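Local structure of response regulator FixJ (Bradyrhizobium japonicum, 5XT2) at residues T93-V98 with E114-D119. The protein is a response regulator that, once activated by FixL, induces expression of the nitrogen-fixation regulators nifA and fixK. Sequence-based numbering, arbitrary orientation.
With FMT (formic acid), chain J.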
loop_
_atom_site.group_PDB
_atom_site.type_symbol
_atom_site.label_atom_id
_atom_site.label_comp_id
_atom_site.label_asym_id
_atom_site.label_seq_id
_atom_site.Cartn_x
_atom_site.Cartn_y
_atom_site.Cartn_z
ATOM N N THR A 93 -19.793 3.077 -12.074
ATOM C CA THR A 93 -20.727 2.057 -12.518
ATOM C C THR A 93 -21.975 2.681 -13.159
ATOM O O THR A 93 -22.397 3.801 -12.818
ATOM C CB THR A 93 -21.118 1.192 -11.356
ATOM O OG1 THR A 93 -22.094 0.242 -11.785
ATOM C CG2 THR A 93 -21.731 2.047 -10.314
ATOM N N GLY A 94 -22.562 1.954 -14.102
ATOM C CA GLY A 94 -23.905 2.251 -14.502
ATOM C C GLY A 94 -24.900 1.527 -13.600
ATOM O O GLY A 94 -24.564 0.489 -13.038
ATOM N N HIS A 95 -26.116 2.094 -13.503
ATOM C CA HIS A 95 -27.150 1.618 -12.580
ATOM C C HIS A 95 -27.317 0.092 -12.628
ATOM O O HIS A 95 -27.289 -0.575 -11.578
ATOM C CB HIS A 95 -28.462 2.357 -12.890
ATOM C CG HIS A 95 -28.463 3.779 -12.413
ATOM N ND1 HIS A 95 -28.453 4.118 -11.074
ATOM C CD2 HIS A 95 -28.344 4.945 -13.087
ATOM C CE1 HIS A 95 -28.407 5.435 -10.951
ATOM N NE2 HIS A 95 -28.327 5.960 -12.159
ATOM N N GLY A 96 -27.390 -0.486 -13.843
ATOM C CA GLY A 96 -27.535 -1.927 -13.953
ATOM C C GLY A 96 -26.397 -2.713 -13.314
ATOM O O GLY A 96 -26.598 -3.829 -12.832
ATOM N N ASP A 97 -25.205 -2.141 -13.274
ATOM C CA ASP A 97 -24.029 -2.824 -12.758
ATOM C C ASP A 97 -23.761 -2.569 -11.287
ATOM O O ASP A 97 -22.711 -3.004 -10.787
ATOM C CB ASP A 97 -22.737 -2.402 -13.551
ATOM C CG ASP A 97 -22.956 -2.362 -15.068
ATOM O OD1 ASP A 97 -23.358 -3.420 -15.600
ATOM O OD2 ASP A 97 -22.650 -1.319 -15.723
ATOM N N VAL A 98 -24.630 -1.861 -10.577
ATOM C CA VAL A 98 -24.306 -1.619 -9.168
ATOM C C VAL A 98 -24.046 -2.927 -8.398
ATOM O O VAL A 98 -23.154 -2.931 -7.542
ATOM C CB VAL A 98 -25.391 -0.754 -8.489
ATOM C CG1 VAL A 98 -25.262 -0.805 -6.974
ATOM C CG2 VAL A 98 -25.283 0.695 -8.958
ATOM N N GLU A 114 -22.519 5.896 -9.267
ATOM C CA GLU A 114 -23.341 5.490 -10.383
ATOM C C GLU A 114 -23.516 6.693 -11.295
ATOM O O GLU A 114 -23.531 7.838 -10.827
ATOM C CB GLU A 114 -24.689 4.873 -9.898
ATOM C CG GLU A 114 -25.568 5.627 -8.961
ATOM C CD GLU A 114 -25.089 5.796 -7.500
ATOM O OE1 GLU A 114 -23.934 6.207 -7.241
ATOM O OE2 GLU A 114 -25.950 5.622 -6.618
ATOM N N LYS A 115 -23.508 6.432 -12.595
ATOM C CA LYS A 115 -23.560 7.383 -13.701
ATOM C C LYS A 115 -25.006 7.673 -14.107
ATOM O O LYS A 115 -25.832 6.766 -14.153
ATOM C CB LYS A 115 -22.758 6.823 -14.882
ATOM C CG LYS A 115 -21.371 6.525 -14.424
ATOM C CD LYS A 115 -20.552 5.612 -15.300
ATOM C CE LYS A 115 -21.061 5.444 -16.632
ATOM N NZ LYS A 115 -20.443 4.219 -17.253
ATOM N N PRO A 116 -25.398 8.906 -14.385
ATOM C CA PRO A 116 -24.555 10.102 -14.398
ATOM C C PRO A 116 -24.364 10.571 -13.006
ATOM O O PRO A 116 -25.168 10.202 -12.139
ATOM C CB PRO A 116 -25.379 11.119 -15.158
ATOM C CG PRO A 116 -26.793 10.727 -14.821
ATOM C CD PRO A 116 -26.814 9.215 -14.643
ATOM N N PHE A 117 -23.350 11.413 -12.820
ATOM C CA PHE A 117 -23.075 11.994 -11.520
ATOM C C PHE A 117 -22.537 13.399 -11.679
ATOM O O PHE A 117 -21.976 13.762 -12.718
ATOM C CB PHE A 117 -22.074 11.156 -10.736
ATOM C CG PHE A 117 -20.773 10.909 -11.460
ATOM C CD1 PHE A 117 -19.796 11.900 -11.539
ATOM C CD2 PHE A 117 -20.499 9.667 -12.003
ATOM C CE1 PHE A 117 -18.586 11.649 -12.170
ATOM C CE2 PHE A 117 -19.280 9.413 -12.631
ATOM C CZ PHE A 117 -18.332 10.402 -12.715
ATOM N N GLU A 118 -22.664 14.172 -10.598
ATOM C CA GLU A 118 -22.198 15.547 -10.570
ATOM C C GLU A 118 -20.710 15.559 -10.257
ATOM O O GLU A 118 -20.209 14.719 -9.511
ATOM C CB GLU A 118 -22.977 16.341 -9.527
ATOM C CG GLU A 118 -24.464 16.453 -9.793
ATOM C CD GLU A 118 -24.769 17.240 -11.056
ATOM O OE1 GLU A 118 -24.378 18.437 -11.148
ATOM O OE2 GLU A 118 -25.396 16.640 -11.966
ATOM N N ASP A 119 -20.003 16.535 -10.830
ATOM C CA ASP A 119 -18.541 16.577 -10.713
ATOM C C ASP A 119 -18.100 16.737 -9.274
ATOM O O ASP A 119 -17.164 16.064 -8.821
ATOM C CB ASP A 119 -17.976 17.701 -11.571
ATOM C CG ASP A 119 -18.462 17.625 -13.022
ATOM O OD1 ASP A 119 -19.074 16.596 -13.412
ATOM O OD2 ASP A 119 -18.225 18.599 -13.776
HETATM C C FMT J . -21.941 1.389 -17.931
HETATM O O1 FMT J . -21.221 1.627 -18.921
HETATM O O2 FMT J . -21.647 0.585 -17.009
HETATM O O HOH W 1 -27.486 8.659 -11.456
HETATM O O HOH W 2 -26.328 4.354 -15.456
#
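The imidazole of H95 carries E114 over one face and P116 at its edge. E114 CB lies 4.2 Å from the ring centroid, 27° off the normal, a CH-pi contact. E114 CG sits 3.5 Å from H95 CE1. It gets there because chi1 of 54° sets CG between the backbone N and the carbonyl carbon. The carboxylate plane is turned 70° from the ring, and its OE1 forms a salt bridge with R121. P116 CD stands near the ring plane. At the F117 ring, E114 O lies at the edge, in plane. A water joins H95 NE2 to P116 O. A second water accepts from H95 N and donates to K115 O. The two strands pair in parallel, T93 with E114. K115 N donates to T93 O at 2.9 Å, and E114 CA adds a CA-H...O contact to the same oxygen. On the other side of the strands, K115 runs its methylenes past the T93 carbonyl, CG 3.3 Å from T93 O. Its NZ comes 3.2 Å from O1 of a formic acid, probably from the crystallisation liquor. With an alanine here, that O1 would probably lose its ammonium neighbour and the T93 carbonyl its methylene cover. G94 O takes T93 OG1 and D97 N from opposite faces of its plane, which ties down the 3-10 turn at 95-97. Strand 89-94, helix 98-106 and strand 111-115 form a beta-alpha-beta unit. The lysine K115, followed by a cis peptide bond to P116, near D21, D65 and a bound magnesium ion, is the hallmark of the CheY-like receiver active site.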